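Local coordinates for putative exported protein (Bacteroides fragilis NCTC 9343, PDB 3IEE), which is of unknown function but is an all-helical, probably exported protein, predicted to be a lipoprotein, at residues N47-Y52 against E106-F111; S179-S184 against A205-Q210; E238-Q243 against D259-A264. All blocks are in the same frame, centred on the assembly; numbering follows the deposited sequence.

Contact 1 of 3, residues N47-Y52 against E106-F111. With EDO (1,2-ethanediol), chain C.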
loop_
_atom_site.group_PDB
_atom_site.type_symbol
_atom_site.label_atom_id
_atom_site.label_comp_id
_atom_site.label_asym_id
_atom_site.label_seq_id
_atom_site.Cartn_x
_atom_site.Cartn_y
_atom_site.Cartn_z
ATOM N N ASN A 47 6.316 -12.204 1.335
ATOM C CA ASN A 47 5.811 -13.335 2.135
ATOM C C ASN A 47 6.366 -14.695 1.643
ATOM O O ASN A 47 6.763 -15.564 2.454
ATOM C CB ASN A 47 4.280 -13.417 2.062
ATOM C CG ASN A 47 3.564 -12.297 2.830
ATOM O OD1 ASN A 47 4.195 -11.550 3.568
ATOM N ND2 ASN A 47 2.240 -12.199 2.652
ATOM N N ALA A 48 6.348 -14.848 0.312
ATOM C CA ALA A 48 6.873 -16.034 -0.371
ATOM C C ALA A 48 8.370 -16.243 -0.140
ATOM O O ALA A 48 8.818 -17.406 0.054
ATOM C CB ALA A 48 6.557 -15.977 -1.894
ATOM N N VAL A 49 9.154 -15.159 -0.168
ATOM C CA VAL A 49 10.582 -15.237 0.105
ATOM C C VAL A 49 10.787 -15.712 1.555
ATOM O O VAL A 49 11.562 -16.629 1.799
ATOM C CB VAL A 49 11.322 -13.903 -0.215
ATOM C CG1 VAL A 49 12.725 -13.921 0.303
ATOM C CG2 VAL A 49 11.284 -13.600 -1.742
ATOM N N LEU A 50 10.084 -15.087 2.504
ATOM C CA LEU A 50 10.227 -15.444 3.914
ATOM C C LEU A 50 9.747 -16.880 4.196
ATOM O O LEU A 50 10.353 -17.623 4.979
ATOM C CB LEU A 50 9.470 -14.456 4.796
ATOM C CG LEU A 50 10.024 -13.014 4.858
ATOM C CD1 LEU A 50 8.933 -12.142 5.549
ATOM C CD2 LEU A 50 11.376 -12.931 5.617
ATOM N N ASP A 51 8.659 -17.266 3.551
ATOM C CA ASP A 51 8.123 -18.624 3.702
ATOM C C ASP A 51 9.144 -19.667 3.209
ATOM O O ASP A 51 9.346 -20.695 3.866
ATOM C CB ASP A 51 6.835 -18.778 2.915
ATOM C CG ASP A 51 5.614 -18.171 3.610
ATOM O OD1 ASP A 51 5.656 -17.952 4.815
ATOM O OD2 ASP A 51 4.593 -17.995 2.921
ATOM N N TYR A 52 9.725 -19.422 2.045
ATOM C CA TYR A 52 10.796 -20.272 1.489
ATOM C C TYR A 52 12.006 -20.316 2.403
ATOM O O TYR A 52 12.549 -21.385 2.681
ATOM C CB TYR A 52 11.224 -19.811 0.092
ATOM C CG TYR A 52 12.331 -20.693 -0.527
ATOM C CD1 TYR A 52 12.067 -21.992 -0.962
ATOM C CD2 TYR A 52 13.648 -20.266 -0.556
ATOM C CE1 TYR A 52 13.067 -22.791 -1.473
ATOM C CE2 TYR A 52 14.646 -21.036 -1.077
ATOM C CZ TYR A 52 14.379 -22.316 -1.508
ATOM O OH TYR A 52 15.378 -23.088 -2.060
ATOM N N GLU A 106 19.201 -4.907 0.865
ATOM C CA GLU A 106 19.697 -5.730 1.967
ATOM C C GLU A 106 18.889 -7.028 2.079
ATOM O O GLU A 106 19.435 -8.118 2.232
ATOM C CB GLU A 106 19.558 -4.966 3.276
ATOM C CG GLU A 106 20.541 -3.833 3.459
ATOM C CD GLU A 106 20.766 -3.557 4.933
ATOM O OE1 GLU A 106 21.496 -4.370 5.573
ATOM O OE2 GLU A 106 20.203 -2.553 5.428
ATOM N N PHE A 107 17.574 -6.890 2.012
ATOM C CA PHE A 107 16.677 -8.026 2.156
ATOM C C PHE A 107 17.040 -9.091 1.137
ATOM O O PHE A 107 17.150 -10.286 1.458
ATOM C CB PHE A 107 15.233 -7.576 1.908
ATOM C CG PHE A 107 14.205 -8.687 2.024
ATOM C CD1 PHE A 107 13.648 -9.003 3.252
ATOM C CD2 PHE A 107 13.732 -9.349 0.886
ATOM C CE1 PHE A 107 12.677 -9.972 3.358
ATOM C CE2 PHE A 107 12.757 -10.348 1.003
ATOM C CZ PHE A 107 12.232 -10.650 2.249
ATOM N N TYR A 108 17.204 -8.671 -0.105
ATOM C CA TYR A 108 17.578 -9.615 -1.162
ATOM C C TYR A 108 19.027 -10.098 -1.142
ATOM O O TYR A 108 19.231 -11.268 -1.425
ATOM C CB TYR A 108 17.202 -9.094 -2.553
ATOM C CG TYR A 108 15.712 -9.156 -2.769
ATOM C CD1 TYR A 108 15.077 -10.364 -3.044
ATOM C CD2 TYR A 108 14.935 -8.022 -2.639
ATOM C CE1 TYR A 108 13.685 -10.423 -3.214
ATOM C CE2 TYR A 108 13.561 -8.064 -2.787
ATOM C CZ TYR A 108 12.939 -9.261 -3.085
ATOM O OH TYR A 108 11.549 -9.233 -3.225
ATOM N N ALA A 109 19.994 -9.244 -0.781
ATOM C CA ALA A 109 21.370 -9.709 -0.453
ATOM C C ALA A 109 21.381 -10.784 0.655
ATOM O O ALA A 109 22.074 -11.831 0.541
ATOM C CB ALA A 109 22.256 -8.529 -0.053
ATOM N N ASN A 110 20.634 -10.520 1.722
ATOM C CA ASN A 110 20.551 -11.415 2.871
ATOM C C ASN A 110 19.976 -12.777 2.527
ATOM O O ASN A 110 20.322 -13.765 3.174
ATOM C CB ASN A 110 19.691 -10.818 3.995
ATOM C CG ASN A 110 20.377 -9.699 4.729
ATOM O OD1 ASN A 110 21.576 -9.466 4.575
ATOM N ND2 ASN A 110 19.617 -9.004 5.547
ATOM N N PHE A 111 19.060 -12.820 1.566
ATOM C CA PHE A 111 18.482 -14.096 1.108
ATOM C C PHE A 111 19.563 -15.016 0.558
ATOM O O PHE A 111 19.621 -16.187 0.909
ATOM C CB PHE A 111 17.387 -13.817 0.050
ATOM C CG PHE A 111 16.780 -15.056 -0.541
ATOM C CD1 PHE A 111 15.998 -15.877 0.223
ATOM C CD2 PHE A 111 16.981 -15.381 -1.870
ATOM C CE1 PHE A 111 15.438 -17.021 -0.304
ATOM C CE2 PHE A 111 16.400 -16.523 -2.424
ATOM C CZ PHE A 111 15.618 -17.334 -1.629
HETATM C C1 EDO C . 5.450 -7.975 3.198
HETATM O O1 EDO C . 4.250 -8.547 3.772
HETATM C C2 EDO C . 5.921 -6.778 4.029
HETATM O O2 EDO C . 7.084 -6.164 3.442
#
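Val49 of residues 47-52 meets Phe107 and Phe111 of residues 106-111, and this is the tight part of the contact. It is a helix-helix contact within an all-helical fold, joining helix 43-56 to helix 87-119. The two segments run roughly parallel, with an angle of 27° between their directions. Their axes stay 11.8 Å apart, a spacing filled by aromatic rings. Val49 CG1 stands anti to its backbone N (chi1 170°). It lies 3.6 Å from Phe107 CE2 and 3.8 Å from Phe111 CD1, so one methyl touches two rings a helical turn apart. The side chains of Val49 and Phe107 slide past each other in opposite directions. Leu50 adds its CD2 methyl, 3.9 Å from Phe107 CE1, and its side chain also touches Tyr134 of helix 123-162. Phe107 itself carries Tyr108 beside it: Phe107 CD2 lies over the centre of the Tyr108 ring.

Tyr108 makes the looser contact. It is partly exposed, and its CE1 comes only to 4.2 Å from Val49 CG2. No hydrogen bond joins the two segments. Polar groups of residues 47-52 find partners elsewhere: Asp51 makes a salt bridge to Lys192, and Asn47 ND2 bonds to Ala190 O. Asn47 OD1 accepts a hydrogen bond from O1 of an ethanediol, probably from the crystallisation liquor. Tyr52 and Phe111 pack closely although both are partly exposed. They cross at about a right angle, and Tyr52 CD2 sits 3.7 Å from Phe111 CZ, at the edge of the phenylalanine ring and near its plane.

Contact 2 of 3, residues S179-S184 against A205-Q210; sequences SSTMQS and AELTKQ. With EDO (1,2-ethanediol), chain H.
Thr181 turns OG1 anti to its carbonyl carbon (chi1 -48°), and Gln210 sets CG anti to its own carbonyl carbon. Beyond CG the glutamine chain is extended. The two side chains meet tip to tip. Thr181 OG1 donates a short hydrogen bond of 2.6 Å to Gln210 OE1. The hydroxyl lies in the plane of the amide, on a lone pair of the oxygen, with a C=O...donor angle of 112°. Lys177 O, one turn back in the same helix, is a second acceptor for Thr181 OG1. The two oxygens must share or compete for the single hydroxyl proton.

The other branch of Thr181 is apolar. CG2 packs 3.9 Å from Leu207 CB, and the two side chains slide past each other in opposite directions. These residues are also nearest in the backbone, with Thr181 CA 6.2 Å from Leu207 CA. The segments belong to helices 169-189 and 197-215, which follow each other in the chain as an antiparallel helical hairpin. The local angle is 164° and the axes are 9.8 Å apart. Both lie in the DUF3829-like C-terminal region.

Leu207 reaches past the threonine to Met182, a selenomethionine, where Leu207 CD2 lies 3.6 Å from Met182 CG. The two side chains cross obliquely. Met182 then continues onto Phe233 of helix 224-247 and Phe265 of helix 255-268. Glu206 comes near the threonine methyl, but its carboxylate OE1 forms a salt bridge with Lys203. On another side of helix 169-189 an ethanediol, probably from the crystallisation liquor, bridges two atoms of one residue: its O1 donates to Ser180 O at 3.1 Å, and its O2 is hydrogen-bonded to Ser180 OG.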
loop_
_atom_site.group_PDB
_atom_site.type_symbol
_atom_site.label_atom_id
_atom_site.label_comp_id
_atom_site.label_asym_id
_atom_site.label_seq_id
_atom_site.Cartn_x
_atom_site.Cartn_y
_atom_site.Cartn_z
ATOM N N SER A 179 -10.679 4.478 -1.571
ATOM C CA SER A 179 -9.917 3.456 -2.308
ATOM C C SER A 179 -8.475 3.376 -1.757
ATOM O O SER A 179 -7.902 2.286 -1.594
ATOM C CB SER A 179 -9.930 3.788 -3.789
ATOM O OG SER A 179 -11.241 3.657 -4.320
ATOM N N SER A 180 -7.880 4.526 -1.462
ATOM C CA SER A 180 -6.529 4.547 -0.833
ATOM C C SER A 180 -6.533 3.881 0.552
ATOM O O SER A 180 -5.635 3.121 0.899
ATOM C CB SER A 180 -5.987 5.975 -0.707
ATOM O OG SER A 180 -5.768 6.525 -2.009
ATOM N N THR A 181 -7.565 4.146 1.342
ATOM C CA THR A 181 -7.651 3.587 2.664
ATOM C C THR A 181 -7.807 2.075 2.573
ATOM O O THR A 181 -7.170 1.334 3.365
ATOM C CB THR A 181 -8.800 4.216 3.521
ATOM O OG1 THR A 181 -8.767 5.659 3.445
ATOM C CG2 THR A 181 -8.657 3.825 4.995
HETATM N N MSE A 182 -8.673 1.576 1.675
HETATM C CA MSE A 182 -8.814 0.118 1.477
HETATM C C MSE A 182 -7.485 -0.533 1.079
HETATM O O MSE A 182 -7.126 -1.596 1.608
HETATM C CB MSE A 182 -9.913 -0.212 0.482
HETATM C CG MSE A 182 -11.317 0.086 1.070
HETATM SE SE MSE A 182 -12.728 -0.576 -0.114
HETATM C CE MSE A 182 -12.662 0.842 -1.459
ATOM N N GLN A 183 -6.748 0.114 0.187
ATOM C CA GLN A 183 -5.451 -0.443 -0.240
ATOM C C GLN A 183 -4.457 -0.467 0.918
ATOM O O GLN A 183 -3.644 -1.389 1.045
ATOM C CB GLN A 183 -4.911 0.336 -1.452
ATOM C CG GLN A 183 -3.690 -0.278 -2.084
ATOM C CD GLN A 183 -3.971 -1.657 -2.653
ATOM O OE1 GLN A 183 -4.749 -1.780 -3.592
ATOM N NE2 GLN A 183 -3.363 -2.703 -2.076
ATOM N N SER A 184 -4.509 0.555 1.758
ATOM C CA SER A 184 -3.638 0.609 2.936
ATOM C C SER A 184 -3.947 -0.562 3.888
ATOM O O SER A 184 -3.060 -1.196 4.504
ATOM C CB SER A 184 -3.820 1.936 3.669
ATOM O OG SER A 184 -2.836 2.011 4.647
ATOM N N ALA A 205 -11.341 1.986 11.281
ATOM C CA ALA A 205 -12.070 3.088 11.904
ATOM C C ALA A 205 -11.970 4.354 11.050
ATOM O O ALA A 205 -12.936 5.105 10.939
ATOM C CB ALA A 205 -11.520 3.336 13.362
ATOM N N GLU A 206 -10.828 4.595 10.402
ATOM C CA GLU A 206 -10.702 5.738 9.464
ATOM C C GLU A 206 -11.629 5.543 8.285
ATOM O O GLU A 206 -12.325 6.486 7.854
ATOM C CB GLU A 206 -9.291 5.885 8.927
ATOM C CG GLU A 206 -8.279 6.342 9.949
ATOM C CD GLU A 206 -6.852 6.355 9.396
ATOM O OE1 GLU A 206 -6.650 6.274 8.140
ATOM O OE2 GLU A 206 -5.930 6.428 10.258
ATOM N N LEU A 207 -11.607 4.332 7.738
ATOM C CA LEU A 207 -12.472 4.013 6.601
ATOM C C LEU A 207 -13.938 4.240 6.971
ATOM O O LEU A 207 -14.734 4.772 6.183
ATOM C CB LEU A 207 -12.196 2.609 6.102
ATOM C CG LEU A 207 -12.948 2.210 4.809
ATOM C CD1 LEU A 207 -12.774 3.187 3.643
ATOM C CD2 LEU A 207 -12.532 0.791 4.426
ATOM N N THR A 208 -14.300 3.797 8.167
ATOM C CA THR A 208 -15.673 3.995 8.652
ATOM C C THR A 208 -16.061 5.493 8.735
ATOM O O THR A 208 -17.131 5.870 8.294
ATOM C CB THR A 208 -15.868 3.284 9.974
ATOM O OG1 THR A 208 -15.675 1.865 9.800
ATOM C CG2 THR A 208 -17.277 3.560 10.537
ATOM N N LYS A 209 -15.165 6.331 9.292
ATOM C CA LYS A 209 -15.378 7.768 9.305
ATOM C C LYS A 209 -15.532 8.329 7.898
ATOM O O LYS A 209 -16.407 9.182 7.664
ATOM C CB LYS A 209 -14.229 8.494 10.009
ATOM C CG LYS A 209 -14.210 8.288 11.492
ATOM C CD LYS A 209 -12.892 8.861 12.115
ATOM C CE LYS A 209 -12.255 7.914 13.212
ATOM N NZ LYS A 209 -10.766 7.521 12.983
ATOM N N GLN A 210 -14.694 7.868 6.950
ATOM C CA GLN A 210 -14.822 8.311 5.561
ATOM C C GLN A 210 -16.194 7.916 4.994
ATOM O O GLN A 210 -16.872 8.682 4.279
ATOM C CB GLN A 210 -13.655 7.739 4.712
ATOM C CG GLN A 210 -12.320 8.354 5.145
ATOM C CD GLN A 210 -11.115 7.589 4.752
ATOM O OE1 GLN A 210 -11.163 6.637 3.970
ATOM N NE2 GLN A 210 -9.994 7.980 5.357
HETATM C C1 EDO H . -2.153 3.084 -1.114
HETATM O O1 EDO H . -2.624 3.209 0.247
HETATM C C2 EDO H . -3.082 3.758 -2.129
HETATM O O2 EDO H . -2.990 5.208 -2.053
#

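Contact 3 of 3, residues E238-Q243 against D259-A264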
loop_
_atom_site.group_PDB
_atom_site.type_symbol
_atom_site.label_atom_id
_atom_site.label_comp_id
_atom_site.label_asym_id
_atom_site.label_seq_id
_atom_site.Cartn_x
_atom_site.Cartn_y
_atom_site.Cartn_z
ATOM N N GLU A 238 -18.867 -0.695 2.603
ATOM C CA GLU A 238 -19.466 -1.213 3.808
ATOM C C GLU A 238 -19.271 -2.740 3.926
ATOM O O GLU A 238 -18.908 -3.250 4.994
ATOM C CB GLU A 238 -20.907 -0.783 3.868
ATOM C CG GLU A 238 -21.582 -1.200 5.174
ATOM C CD GLU A 238 -22.747 -0.352 5.576
ATOM O OE1 GLU A 238 -22.984 0.707 4.995
ATOM O OE2 GLU A 238 -23.458 -0.770 6.520
ATOM N N THR A 239 -19.469 -3.457 2.825
ATOM C CA THR A 239 -19.190 -4.903 2.795
ATOM C C THR A 239 -17.737 -5.209 3.140
ATOM O O THR A 239 -17.422 -6.160 3.878
ATOM C CB THR A 239 -19.533 -5.442 1.392
ATOM O OG1 THR A 239 -20.943 -5.261 1.212
ATOM C CG2 THR A 239 -19.150 -6.918 1.195
ATOM N N PHE A 240 -16.851 -4.401 2.592
ATOM C CA PHE A 240 -15.415 -4.557 2.842
ATOM C C PHE A 240 -15.078 -4.359 4.333
ATOM O O PHE A 240 -14.361 -5.159 4.938
ATOM C CB PHE A 240 -14.651 -3.573 1.980
ATOM C CG PHE A 240 -13.172 -3.617 2.180
ATOM C CD1 PHE A 240 -12.525 -2.789 3.116
ATOM C CD2 PHE A 240 -12.408 -4.431 1.391
ATOM C CE1 PHE A 240 -11.103 -2.815 3.258
ATOM C CE2 PHE A 240 -11.035 -4.464 1.533
ATOM C CZ PHE A 240 -10.385 -3.661 2.434
ATOM N N ILE A 241 -15.619 -3.295 4.917
ATOM C CA ILE A 241 -15.407 -3.027 6.337
ATOM C C ILE A 241 -15.842 -4.220 7.178
ATOM O O ILE A 241 -15.125 -4.665 8.092
ATOM C CB ILE A 241 -16.148 -1.760 6.784
ATOM C CG1 ILE A 241 -15.549 -0.482 6.155
ATOM C CG2 ILE A 241 -16.244 -1.657 8.367
ATOM C CD1 ILE A 241 -16.477 0.696 6.322
ATOM N N LYS A 242 -17.009 -4.755 6.871
ATOM C CA LYS A 242 -17.559 -5.883 7.627
ATOM C C LYS A 242 -16.676 -7.154 7.452
ATOM O O LYS A 242 -16.462 -7.908 8.416
ATOM C CB LYS A 242 -19.021 -6.123 7.258
ATOM C CG LYS A 242 -19.916 -5.002 7.800
ATOM C CD LYS A 242 -21.464 -5.188 7.661
ATOM C CE LYS A 242 -21.984 -4.985 6.249
ATOM N NZ LYS A 242 -23.481 -4.741 6.174
ATOM N N GLN A 243 -16.186 -7.380 6.247
ATOM C CA GLN A 243 -15.293 -8.521 5.981
ATOM C C GLN A 243 -13.976 -8.362 6.761
ATOM O O GLN A 243 -13.459 -9.330 7.304
ATOM C CB GLN A 243 -15.002 -8.635 4.490
ATOM C CG GLN A 243 -16.158 -9.153 3.629
ATOM C CD GLN A 243 -15.666 -9.525 2.203
ATOM O OE1 GLN A 243 -14.557 -9.142 1.767
ATOM N NE2 GLN A 243 -16.466 -10.302 1.501
ATOM N N ASP A 259 -7.159 -12.698 -0.400
ATOM C CA ASP A 259 -7.734 -12.692 -1.721
ATOM C C ASP A 259 -9.242 -12.337 -1.637
ATOM O O ASP A 259 -9.775 -11.691 -2.524
ATOM C CB ASP A 259 -7.526 -14.056 -2.348
ATOM C CG ASP A 259 -6.047 -14.342 -2.652
ATOM O OD1 ASP A 259 -5.180 -13.400 -2.637
ATOM O OD2 ASP A 259 -5.777 -15.534 -2.892
HETATM N N MSE A 260 -9.926 -12.745 -0.567
HETATM C CA MSE A 260 -11.322 -12.344 -0.398
HETATM C C MSE A 260 -11.398 -10.816 -0.298
HETATM O O MSE A 260 -12.229 -10.161 -0.956
HETATM C CB MSE A 260 -11.939 -12.944 0.860
HETATM C CG MSE A 260 -13.389 -12.635 1.015
HETATM SE SE MSE A 260 -14.035 -13.449 2.689
HETATM C CE MSE A 260 -12.924 -12.465 3.978
ATOM N N LEU A 261 -10.529 -10.258 0.543
ATOM C CA LEU A 261 -10.539 -8.807 0.766
ATOM C C LEU A 261 -10.136 -8.043 -0.514
ATOM O O LEU A 261 -10.758 -7.015 -0.832
ATOM C CB LEU A 261 -9.623 -8.432 1.920
ATOM C CG LEU A 261 -10.082 -8.904 3.309
ATOM C CD1 LEU A 261 -9.042 -8.590 4.387
ATOM C CD2 LEU A 261 -11.434 -8.311 3.712
ATOM N N THR A 262 -9.090 -8.523 -1.208
ATOM C CA THR A 262 -8.568 -7.785 -2.371
ATOM C C THR A 262 -9.652 -7.869 -3.411
ATOM O O THR A 262 -9.961 -6.909 -4.088
ATOM C CB THR A 262 -7.257 -8.362 -2.918
ATOM O OG1 THR A 262 -7.476 -9.700 -3.340
ATOM C CG2 THR A 262 -6.133 -8.316 -1.904
ATOM N N SER A 263 -10.310 -9.024 -3.505
ATOM C CA SER A 263 -11.429 -9.152 -4.436
ATOM C C SER A 263 -12.609 -8.225 -4.123
ATOM O O SER A 263 -13.242 -7.693 -5.049
ATOM C CB SER A 263 -11.884 -10.612 -4.528
ATOM O OG SER A 263 -10.790 -11.396 -5.021
ATOM N N ALA A 264 -12.872 -8.012 -2.837
ATOM C CA ALA A 264 -13.936 -7.104 -2.393
ATOM C C ALA A 264 -13.571 -5.664 -2.818
ATOM O O ALA A 264 -14.396 -4.912 -3.366
ATOM C CB ALA A 264 -14.151 -7.225 -0.895
#
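The Phe240 ring meets residues 259-264 with its edge. Leu261 O lies in the ring plane, 3.5 Å from Phe240 CE2, so the ring's C-H edge faces a backbone carbonyl. Ala264 CB is also at the edge and near the plane, 4.0 Å from Phe240 CD2. The ring also touches Ile185 of helix 169-189 and Leu207 of helix 197-215, so it touches three helices other than its own.

The second flat group is the Gln243 amide. Gln243 CG stands anti to the carbonyl carbon (chi1 -73°), and from there the extended chain carries the amide across to residues 259-264. The amide lies among Met260, Leu261 and Ala264. Gln243 OE1 is 3.3 Å from Ala264 CB, a close contact between a polar atom and a methyl. On another side the amide approaches the side chain of Met260. That approach is less certain, because Met260, a selenomethionine, is deposited in two conformers and the approach is described for one of them.

The segments lie on helices 224-247 and 255-268, successive helices that pair as an antiparallel hairpin at the C-terminal end of the chain. Their directions differ by 166° and the axes are 9.9 Å apart. Small Ala264 lies opposite Phe240, their CA atoms 6.0 Å apart.

Leu261 is buried. Its CD2 meets Gln243 CB at 3.7 Å, and its side chain also packs on Leu186 and Val244. No hydrogen bond crosses between the segments. Within residues 259-264, Asp259 O accepts from three donors: Ser263 N, Ser263 OG and Thr262 OG1. The Ser263 OG bond to Asp259 O is 2.7 Å long, with its donor tilted 26° from the carbonyl plane.

Contacts 2 and 3 share one helical neighbourhood and touch directly: Met182 CG lies 3.6 Å from Phe240 CE1, and Leu207 CD2 packs on Ile241 CG1. Each joins successive antiparallel helices in the DUF3829-like range. Contact 1 lies in the DUF6845 range and pairs nearly parallel helices that are distant in sequence. Its centre is about 30 Å from that of contact 2 and about 28 Å from that of contact 3. Contact 2 is buried and alone has a hydrogen bond between its segments. Contacts 1 and 3 are partly buried and rely on van der Waals contact: aromatic and aliphatic in contact 1, a ring edge and an amide in contact 3.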